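Methyl-coenzyme M reductase I beta subunit (Methanosarcina barkeri, PDB 1E6Y) is the beta subunit of an F430-dependent complex that catalyses the last step of methanogenesis, releasing methane from methyl-coenzyme M with coenzyme B as reductant. Local coordinates at residues E[354-359]-E[377-382]; E[327-332]-E[348-353]; E[190-195]-E[369-374]. All coordinates share one frame; numbering follows the deposited sequence.

Contact 1. Residues E[354-359]-E[377-382]; sequences VGFSFF and VVTRHS. With TP7 (Coenzyme B), chain M; COM (1-thioethanesulfonic acid), chain N.
Val378 sets both its methyls against the C-terminal end of helix 348-358, where the chain unwinds at Phe359 and the two segments together line the coenzyme B pocket. The interaction between the segments is apolar. CG1 of Val378, anti to the backbone N (chi1 179°), reaches the helix backbone and lies 3.6 Å from Phe356 CA. The other branch turns to the aromatic side chain, with Val378 CG2 3.5 Å from Phe359 CD1. Farther along the loop, Thr379 CG2 leans obliquely on the Phe356 ring, 3.9 Å from CG, while the Thr379 hydroxyl is hydrogen-bonded to Asn373 O.

Ligand contacts form a second group. The Phe359 ring is held between two layers: CG of coenzyme B lies over one face, near the rim, and Phe358 CD2 over the opposite face. Val377 adds its CG1 methyl, 3.5 Å from the same coenzyme B CG. Phe358 lies between coenzyme B and coenzyme M, with CE2 3.9 Å from the coenzyme B sulphur S7. On the coenzyme M side the ring offers its edge, and the sulfonate oxygen O2S lies in the ring plane, 3.3 Å from Phe358 CD1.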
loop_
_atom_site.group_PDB
_atom_site.type_symbol
_atom_site.label_atom_id
_atom_site.label_comp_id
_atom_site.label_asym_id
_atom_site.label_seq_id
_atom_site.Cartn_x
_atom_site.Cartn_y
_atom_site.Cartn_z
ATOM N N VAL E 354 -13.282 22.903 -6.337
ATOM C CA VAL E 354 -14.023 22.753 -5.083
ATOM C C VAL E 354 -13.181 21.998 -4.049
ATOM O O VAL E 354 -12.927 22.510 -2.955
ATOM C CB VAL E 354 -15.365 22.008 -5.307
ATOM C CG1 VAL E 354 -16.008 21.660 -3.975
ATOM C CG2 VAL E 354 -16.313 22.878 -6.125
ATOM N N GLY E 355 -12.664 20.836 -4.441
ATOM C CA GLY E 355 -11.843 20.052 -3.534
ATOM C C GLY E 355 -10.493 20.691 -3.265
ATOM O O GLY E 355 -9.975 20.629 -2.150
ATOM N N PHE E 356 -9.935 21.316 -4.297
ATOM C CA PHE E 356 -8.662 22.025 -4.206
ATOM C C PHE E 356 -8.760 23.197 -3.224
ATOM O O PHE E 356 -7.884 23.363 -2.375
ATOM C CB PHE E 356 -8.254 22.494 -5.614
ATOM C CG PHE E 356 -7.021 23.359 -5.657
ATOM C CD1 PHE E 356 -6.891 24.335 -6.642
ATOM C CD2 PHE E 356 -5.987 23.199 -4.738
ATOM C CE1 PHE E 356 -5.757 25.140 -6.709
ATOM C CE2 PHE E 356 -4.851 24.004 -4.793
ATOM C CZ PHE E 356 -4.736 24.975 -5.780
ATOM N N SER E 357 -9.865 23.940 -3.271
ATOM C CA SER E 357 -10.111 25.004 -2.293
ATOM C C SER E 357 -10.166 24.429 -0.873
ATOM O O SER E 357 -9.444 24.871 0.019
ATOM C CB SER E 357 -11.426 25.731 -2.599
ATOM O OG SER E 357 -11.356 26.432 -3.830
ATOM N N PHE E 358 -10.974 23.389 -0.700
ATOM C CA PHE E 358 -11.099 22.692 0.575
ATOM C C PHE E 358 -9.739 22.245 1.115
ATOM O O PHE E 358 -9.375 22.572 2.247
ATOM C CB PHE E 358 -12.028 21.490 0.391
ATOM C CG PHE E 358 -12.052 20.540 1.555
ATOM C CD1 PHE E 358 -12.413 20.978 2.826
ATOM C CD2 PHE E 358 -11.804 19.184 1.358
ATOM C CE1 PHE E 358 -12.529 20.079 3.880
ATOM C CE2 PHE E 358 -11.920 18.274 2.407
ATOM C CZ PHE E 358 -12.285 18.722 3.667
ATOM N N PHE E 359 -8.963 21.565 0.273
ATOM C CA PHE E 359 -7.682 21.005 0.692
ATOM C C PHE E 359 -6.526 22.000 0.637
ATOM O O PHE E 359 -5.377 21.634 0.873
ATOM C CB PHE E 359 -7.352 19.764 -0.137
ATOM C CG PHE E 359 -7.989 18.505 0.378
ATOM C CD1 PHE E 359 -9.008 17.880 -0.334
ATOM C CD2 PHE E 359 -7.571 17.944 1.582
ATOM C CE1 PHE E 359 -9.599 16.710 0.142
ATOM C CE2 PHE E 359 -8.154 16.777 2.070
ATOM C CZ PHE E 359 -9.172 16.158 1.349
ATOM N N VAL E 377 -4.294 13.350 -5.482
ATOM C CA VAL E 377 -5.678 12.889 -5.377
ATOM C C VAL E 377 -6.687 14.038 -5.445
ATOM O O VAL E 377 -7.802 13.863 -5.938
ATOM C CB VAL E 377 -5.910 12.079 -4.071
ATOM C CG1 VAL E 377 -5.821 12.988 -2.846
ATOM C CG2 VAL E 377 -7.259 11.380 -4.124
ATOM N N VAL E 378 -6.262 15.228 -5.025
ATOM C CA VAL E 378 -7.149 16.387 -4.988
ATOM C C VAL E 378 -7.302 17.054 -6.355
ATOM O O VAL E 378 -8.384 17.526 -6.702
ATOM C CB VAL E 378 -6.642 17.435 -3.973
ATOM C CG1 VAL E 378 -7.562 18.650 -3.951
ATOM C CG2 VAL E 378 -6.555 16.812 -2.590
ATOM N N THR E 379 -6.229 17.057 -7.142
ATOM C CA THR E 379 -6.171 17.902 -8.333
ATOM C C THR E 379 -5.941 17.153 -9.648
ATOM O O THR E 379 -5.632 17.771 -10.669
ATOM C CB THR E 379 -5.086 18.991 -8.179
ATOM O OG1 THR E 379 -3.887 18.403 -7.656
ATOM C CG2 THR E 379 -5.559 20.090 -7.235
ATOM N N ARG E 380 -6.159 15.840 -9.638
ATOM C CA ARG E 380 -6.023 15.024 -10.822
ATOM C C ARG E 380 -7.214 15.096 -11.771
ATOM O O ARG E 380 -7.150 14.634 -12.906
ATOM C CB ARG E 380 -5.812 13.543 -10.456
ATOM C CG ARG E 380 -6.933 12.932 -9.616
ATOM C CD ARG E 380 -6.601 11.453 -9.406
ATOM N NE ARG E 380 -6.828 10.648 -10.590
ATOM C CZ ARG E 380 -6.794 9.334 -10.654
ATOM N NH1 ARG E 380 -7.039 8.675 -11.763
ATOM N NH2 ARG E 380 -6.500 8.621 -9.551
ATOM N N HIS E 381 -8.347 15.581 -11.282
ATOM C CA HIS E 381 -9.624 15.243 -11.903
ATOM C C HIS E 381 -9.864 15.862 -13.270
ATOM O O HIS E 381 -10.329 15.182 -14.186
ATOM C CB HIS E 381 -10.758 15.594 -10.951
ATOM C CG HIS E 381 -10.540 15.076 -9.566
ATOM N ND1 HIS E 381 -10.677 13.738 -9.249
ATOM C CD2 HIS E 381 -10.022 15.669 -8.469
ATOM C CE1 HIS E 381 -10.247 13.537 -8.020
ATOM N NE2 HIS E 381 -9.843 14.691 -7.520
ATOM N N SER E 382 -9.510 17.135 -13.420
ATOM C CA SER E 382 -9.611 17.802 -14.713
ATOM C C SER E 382 -8.537 17.287 -15.666
ATOM O O SER E 382 -7.435 16.930 -15.245
ATOM C CB SER E 382 -9.477 19.317 -14.546
ATOM O OG SER E 382 -9.520 19.972 -15.805
HETATM N N TP7 M . -6.540 12.923 2.601
HETATM P P TP7 M . -2.520 14.679 1.527
HETATM O O1P TP7 M . -2.606 15.869 0.656
HETATM O O2P TP7 M . -1.795 13.579 0.851
HETATM O O3P TP7 M . -1.862 15.034 2.826
HETATM O O4P TP7 M . -4.065 14.195 1.843
HETATM C CB TP7 M . -4.848 13.534 0.936
HETATM C C TP7 M . -4.574 11.456 2.254
HETATM O O TP7 M . -4.313 11.592 3.475
HETATM O OXT TP7 M . -4.043 10.579 1.527
HETATM C CA TP7 M . -5.615 12.427 1.626
HETATM C CG TP7 M . -5.795 14.551 0.300
HETATM O O1 TP7 M . -8.381 12.621 1.287
HETATM C C1 TP7 M . -7.925 12.729 2.461
HETATM C C2 TP7 M . -8.708 12.687 3.612
HETATM C C3 TP7 M . -10.218 12.476 3.449
HETATM C C4 TP7 M . -11.162 12.315 4.674
HETATM C C5 TP7 M . -11.201 13.657 5.458
HETATM C C6 TP7 M . -11.979 14.749 4.660
HETATM C C7 TP7 M . -13.360 14.280 4.349
HETATM S S7 TP7 M . -14.430 15.416 3.417
HETATM C C1 COM N . -16.024 20.420 6.743
HETATM C C2 COM N . -14.626 21.043 6.652
HETATM S S1 COM N . -16.036 19.152 8.015
HETATM S S2 COM N . -14.666 22.627 5.803
HETATM O O1S COM N . -15.598 22.510 4.637
HETATM O O2S COM N . -13.263 22.963 5.322
HETATM O O3S COM N . -15.146 23.695 6.746
#

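Contact 2. Residues E[327-332]-E[348-353]; sequences TLLYFN and KVEGTA
Leu329 holds CG anti to its backbone N (chi1 -153°) and Glu350 does the same, its chain extended beyond CG; these torsions bring the two side chains across each other at an oblique angle, with Leu329 CD2 3.9 Å from Glu350 CG. Helices 323-339 and 348-358 form an alpha-alpha hairpin whose arms are splayed rather than strictly antiparallel: the two short segments make an angle of 141° between their N-to-C directions, and their axes approach to 7.6 Å. The pairing is tightest at Leu329 and Glu350, whose CA atoms are 4.4 Å apart. A small residue makes room for this closeness. Ala353 CB drops onto the backbone of helix 323-339, 3.2 Å from Leu329 N, and also touches Leu328 CB at 3.6 Å.

At the other end of the contact Asn332 and Val349 cross at about a right angle, with Asn332 ND2 3.4 Å from Val349 CG1. The amide cannot rotate freely, because ND2 donates a nearly straight bond (170°) to Leu328 O at 2.9 Å, lying in both the carbonyl plane and its own amide plane. ND2 is also bonded to Thr307 OG1, and OD1 takes the N-H of Cys344 in the loop joining the two arms. An alanine in place of this asparagine would probably leave Cys344 N and Thr307 OG1 without these partners and open a gap beside Val349.

The outer faces of the hairpin meet other subunits: Tyr330 OH is hydrogen-bonded to Thr116 of the gamma subunit. Within helix 348-358, Lys348 O receives two donors from one residue, Thr352 N and Thr352 OG1, the hydroxyl at 2.7 Å.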
loop_
_atom_site.group_PDB
_atom_site.type_symbol
_atom_site.label_atom_id
_atom_site.label_comp_id
_atom_site.label_asym_id
_atom_site.label_seq_id
_atom_site.Cartn_x
_atom_site.Cartn_y
_atom_site.Cartn_z
ATOM N N THR E 327 -10.548 30.927 -7.804
ATOM C CA THR E 327 -10.610 31.460 -9.164
ATOM C C THR E 327 -11.096 30.399 -10.150
ATOM O O THR E 327 -11.987 30.655 -10.954
ATOM C CB THR E 327 -9.232 31.980 -9.631
ATOM O OG1 THR E 327 -8.823 33.074 -8.801
ATOM C CG2 THR E 327 -9.303 32.447 -11.070
ATOM N N LEU E 328 -10.513 29.206 -10.069
ATOM C CA LEU E 328 -10.892 28.094 -10.939
ATOM C C LEU E 328 -12.346 27.677 -10.707
ATOM O O LEU E 328 -13.069 27.366 -11.655
ATOM C CB LEU E 328 -9.961 26.899 -10.702
ATOM C CG LEU E 328 -8.694 26.782 -11.559
ATOM C CD1 LEU E 328 -7.943 28.105 -11.589
ATOM C CD2 LEU E 328 -7.809 25.669 -11.006
ATOM N N LEU E 329 -12.775 27.717 -9.446
ATOM C CA LEU E 329 -14.150 27.384 -9.083
ATOM C C LEU E 329 -15.112 28.427 -9.641
ATOM O O LEU E 329 -15.989 28.114 -10.449
ATOM C CB LEU E 329 -14.295 27.317 -7.558
ATOM C CG LEU E 329 -15.385 26.420 -6.951
ATOM C CD1 LEU E 329 -15.232 26.429 -5.437
ATOM C CD2 LEU E 329 -16.780 26.891 -7.340
ATOM N N TYR E 330 -14.896 29.679 -9.257
ATOM C CA TYR E 330 -15.878 30.717 -9.516
ATOM C C TYR E 330 -15.879 31.277 -10.925
ATOM O O TYR E 330 -16.939 31.632 -11.432
ATOM C CB TYR E 330 -15.748 31.831 -8.478
ATOM C CG TYR E 330 -16.264 31.384 -7.135
ATOM C CD1 TYR E 330 -15.384 31.090 -6.096
ATOM C CD2 TYR E 330 -17.598 31.010 -6.988
ATOM C CE1 TYR E 330 -15.814 30.409 -4.959
ATOM C CE2 TYR E 330 -18.036 30.331 -5.863
ATOM C CZ TYR E 330 -17.142 30.022 -4.858
ATOM O OH TYR E 330 -17.562 29.241 -3.808
ATOM N N PHE E 331 -14.738 31.234 -11.609
ATOM C CA PHE E 331 -14.735 31.630 -13.017
ATOM C C PHE E 331 -15.710 30.751 -13.787
ATOM O O PHE E 331 -16.544 31.250 -14.546
ATOM C CB PHE E 331 -13.341 31.509 -13.648
ATOM C CG PHE E 331 -13.353 31.696 -15.143
ATOM C CD1 PHE E 331 -13.510 32.966 -15.691
ATOM C CD2 PHE E 331 -13.404 30.591 -15.991
ATOM C CE1 PHE E 331 -13.740 33.135 -17.060
ATOM C CE2 PHE E 331 -13.634 30.749 -17.360
ATOM C CZ PHE E 331 -13.805 32.023 -17.893
ATOM N N ASN E 332 -15.615 29.441 -13.562
ATOM C CA ASN E 332 -16.418 28.475 -14.294
ATOM C C ASN E 332 -17.857 28.410 -13.805
ATOM O O ASN E 332 -18.786 28.312 -14.606
ATOM C CB ASN E 332 -15.765 27.096 -14.218
ATOM C CG ASN E 332 -14.551 26.997 -15.111
ATOM O OD1 ASN E 332 -14.675 26.990 -16.333
ATOM N ND2 ASN E 332 -13.368 27.067 -14.514
ATOM N N LYS E 348 -15.513 19.739 -14.571
ATOM C CA LYS E 348 -14.381 19.109 -13.894
ATOM C C LYS E 348 -13.314 20.081 -13.403
ATOM O O LYS E 348 -12.611 19.786 -12.436
ATOM C CB LYS E 348 -13.743 18.037 -14.783
ATOM C CG LYS E 348 -14.670 16.866 -15.082
ATOM C CD LYS E 348 -13.955 15.531 -14.989
ATOM C CE LYS E 348 -13.205 15.209 -16.268
ATOM N NZ LYS E 348 -14.084 14.585 -17.294
ATOM N N VAL E 349 -13.189 21.241 -14.044
ATOM C CA VAL E 349 -12.310 22.274 -13.503
ATOM C C VAL E 349 -12.936 22.872 -12.248
ATOM O O VAL E 349 -12.269 23.017 -11.227
ATOM C CB VAL E 349 -12.019 23.397 -14.527
ATOM C CG1 VAL E 349 -11.240 24.524 -13.857
ATOM C CG2 VAL E 349 -11.216 22.840 -15.698
ATOM N N GLU E 350 -14.235 23.149 -12.310
ATOM C CA GLU E 350 -14.969 23.626 -11.142
ATOM C C GLU E 350 -14.920 22.597 -10.017
ATOM O O GLU E 350 -14.645 22.941 -8.869
ATOM C CB GLU E 350 -16.424 23.911 -11.512
ATOM C CG GLU E 350 -17.212 24.598 -10.417
ATOM C CD GLU E 350 -18.687 24.731 -10.745
ATOM O OE1 GLU E 350 -19.496 24.741 -9.794
ATOM O OE2 GLU E 350 -19.038 24.844 -11.941
ATOM N N GLY E 351 -15.147 21.332 -10.368
ATOM C CA GLY E 351 -15.108 20.255 -9.396
ATOM C C GLY E 351 -13.742 20.105 -8.757
ATOM O O GLY E 351 -13.630 20.071 -7.529
ATOM N N THR E 352 -12.700 20.048 -9.584
ATOM C CA THR E 352 -11.330 20.023 -9.083
ATOM C C THR E 352 -11.092 21.196 -8.135
ATOM O O THR E 352 -10.573 21.012 -7.033
ATOM C CB THR E 352 -10.308 20.094 -10.240
ATOM O OG1 THR E 352 -10.455 18.944 -11.081
ATOM C CG2 THR E 352 -8.883 20.132 -9.699
ATOM N N ALA E 353 -11.616 22.362 -8.503
ATOM C CA ALA E 353 -11.408 23.585 -7.734
ATOM C C ALA E 353 -12.131 23.570 -6.390
ATOM O O ALA E 353 -11.662 24.174 -5.428
ATOM C CB ALA E 353 -11.844 24.788 -8.545
#

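Contact 3. Residues E[190-195]-E[369-374]; sequences NIMANH and PGVFNG
Ala193 N donates to Phe372 O at 2.9 Å, nearly along the C=O axis (177° at the oxygen), and the next amide, Asn194 N, donates to Gly370 O at 3.1 Å, meeting a lone pair in the carbonyl plane (130°). The flanking side chains fit around these two bonds. Met192, bent at chi3 (-61°), folds its methyl back over the 3-10 segment 369-371, with CE 3.5 Å from Gly370 O and in touch with Val371 CA, while its CG lies on one face of the His195 ring. Met192 is the N-cap residue of helix 193-199 and has no side-chain oxygen to accept there; the first two helical N-H groups, of Ala193 and Asn194, are bonded to carbonyls of the 369-374 loop. Gly370 is hemmed in by Asn194: OD1 lies 3.2 Å from Gly370 CA, and a CB placed there would clash with that oxygen. The Asn194 amide is fixed from its other end, ND2 being bonded to Thr408 OG1 and Phe403 O. Asn373 points toward the other segment and packs its CB 3.2 Å from Ile191 O; its ND2 makes a weak bond to Val371 O. One water extends the pairing, 2.7 Å from Ile191 O and 2.9 Å from Gly374 N.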
loop_
_atom_site.group_PDB
_atom_site.type_symbol
_atom_site.label_atom_id
_atom_site.label_comp_id
_atom_site.label_asym_id
_atom_site.label_seq_id
_atom_site.Cartn_x
_atom_site.Cartn_y
_atom_site.Cartn_z
ATOM N N ASN E 190 2.828 13.691 -12.168
ATOM C CA ASN E 190 3.347 13.802 -10.809
ATOM C C ASN E 190 4.525 14.774 -10.710
ATOM O O ASN E 190 5.653 14.379 -10.405
ATOM C CB ASN E 190 3.748 12.426 -10.268
ATOM C CG ASN E 190 3.747 12.382 -8.751
ATOM O OD1 ASN E 190 3.541 13.402 -8.091
ATOM N ND2 ASN E 190 3.935 11.191 -8.189
ATOM N N ILE E 191 4.242 16.054 -10.947
ATOM C CA ILE E 191 5.247 17.111 -10.853
ATOM C C ILE E 191 4.644 18.266 -10.062
ATOM O O ILE E 191 3.703 18.910 -10.525
ATOM C CB ILE E 191 5.652 17.630 -12.261
ATOM C CG1 ILE E 191 6.159 16.473 -13.125
ATOM C CG2 ILE E 191 6.718 18.713 -12.136
ATOM C CD1 ILE E 191 6.279 16.810 -14.590
ATOM N N MET E 192 5.165 18.519 -8.863
ATOM C CA MET E 192 4.549 19.513 -7.991
ATOM C C MET E 192 4.673 20.915 -8.582
ATOM O O MET E 192 5.629 21.217 -9.302
ATOM C CB MET E 192 5.145 19.452 -6.573
ATOM C CG MET E 192 6.350 20.339 -6.329
ATOM S SD MET E 192 7.107 20.038 -4.712
ATOM C CE MET E 192 5.766 20.459 -3.598
ATOM N N ALA E 193 3.622 21.707 -8.395
ATOM C CA ALA E 193 3.511 23.020 -9.018
ATOM C C ALA E 193 4.708 23.917 -8.709
ATOM O O ALA E 193 5.157 24.673 -9.571
ATOM C CB ALA E 193 2.219 23.693 -8.582
ATOM N N ASN E 194 5.259 23.791 -7.505
ATOM C CA ASN E 194 6.423 24.584 -7.117
ATOM C C ASN E 194 7.636 24.310 -8.004
ATOM O O ASN E 194 8.433 25.213 -8.260
ATOM C CB ASN E 194 6.788 24.327 -5.650
ATOM C CG ASN E 194 6.057 25.252 -4.692
ATOM O OD1 ASN E 194 5.323 26.144 -5.109
ATOM N ND2 ASN E 194 6.251 25.033 -3.398
ATOM N N HIS E 195 7.780 23.062 -8.452
ATOM C CA HIS E 195 8.867 22.681 -9.358
ATOM C C HIS E 195 8.769 23.448 -10.670
ATOM O O HIS E 195 9.753 24.012 -11.148
ATOM C CB HIS E 195 8.823 21.181 -9.663
ATOM C CG HIS E 195 9.366 20.319 -8.569
ATOM N ND1 HIS E 195 9.786 20.826 -7.356
ATOM C CD2 HIS E 195 9.567 18.982 -8.505
ATOM C CE1 HIS E 195 10.224 19.840 -6.597
ATOM N NE2 HIS E 195 10.102 18.708 -7.270
ATOM N N PRO E 369 -1.016 25.994 -2.633
ATOM C CA PRO E 369 -1.147 25.603 -4.043
ATOM C C PRO E 369 0.078 24.886 -4.617
ATOM O O PRO E 369 -0.055 23.986 -5.443
ATOM C CB PRO E 369 -1.407 26.931 -4.750
ATOM C CG PRO E 369 -2.120 27.743 -3.719
ATOM C CD PRO E 369 -1.444 27.389 -2.416
ATOM N N GLY E 370 1.256 25.213 -4.091
ATOM C CA GLY E 370 2.497 24.702 -4.650
ATOM C C GLY E 370 2.771 23.218 -4.483
ATOM O O GLY E 370 3.615 22.666 -5.190
ATOM N N VAL E 371 2.092 22.572 -3.539
ATOM C CA VAL E 371 2.332 21.152 -3.276
ATOM C C VAL E 371 1.517 20.235 -4.185
ATOM O O VAL E 371 1.786 19.037 -4.276
ATOM C CB VAL E 371 2.044 20.788 -1.793
ATOM C CG1 VAL E 371 2.815 21.718 -0.872
ATOM C CG2 VAL E 371 0.548 20.851 -1.506
ATOM N N PHE E 372 0.567 20.816 -4.911
ATOM C CA PHE E 372 -0.336 20.039 -5.748
ATOM C C PHE E 372 0.257 19.706 -7.110
ATOM O O PHE E 372 1.246 20.303 -7.539
ATOM C CB PHE E 372 -1.663 20.780 -5.913
ATOM C CG PHE E 372 -2.469 20.853 -4.650
ATOM C CD1 PHE E 372 -2.336 21.936 -3.789
ATOM C CD2 PHE E 372 -3.318 19.812 -4.293
ATOM C CE1 PHE E 372 -3.039 21.981 -2.586
ATOM C CE2 PHE E 372 -4.026 19.847 -3.095
ATOM C CZ PHE E 372 -3.887 20.935 -2.241
ATOM N N ASN E 373 -0.335 18.711 -7.762
ATOM C CA ASN E 373 0.117 18.249 -9.068
ATOM C C ASN E 373 -0.979 17.427 -9.740
ATOM O O ASN E 373 -2.002 17.123 -9.122
ATOM C CB ASN E 373 1.406 17.417 -8.933
ATOM C CG ASN E 373 1.290 16.314 -7.896
ATOM O OD1 ASN E 373 0.835 15.211 -8.196
ATOM N ND2 ASN E 373 1.717 16.602 -6.671
ATOM N N GLY E 374 -0.775 17.094 -11.012
ATOM C CA GLY E 374 -1.779 16.363 -11.765
ATOM C C GLY E 374 -2.007 14.935 -11.295
ATOM O O GLY E 374 -2.970 14.295 -11.716
HETATM O O HOH W 1 1.571 18.481 -12.096
#

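How the contacts relate
From the N terminus, residues 190-195 open contact 3, which stays open for 173 mostly helical residues until 369-374 returns to the start of helix 193-199. Within that long excursion contact 2 opens and closes, folding helix 348-358 back on helix 323-339. Contact 1 then begins at the far end of helix 348-358 and closes at 377-382, after contact 3 has closed, so these two cross. Contacts 1 and 2 thus share a helix, their centres 9 Å apart. Contacts 1 and 3 meet where the Phe356 and Phe372 rings pack edge-to-face. Contacts 2 and 3 do not touch, their nearest atoms being about 8 Å apart.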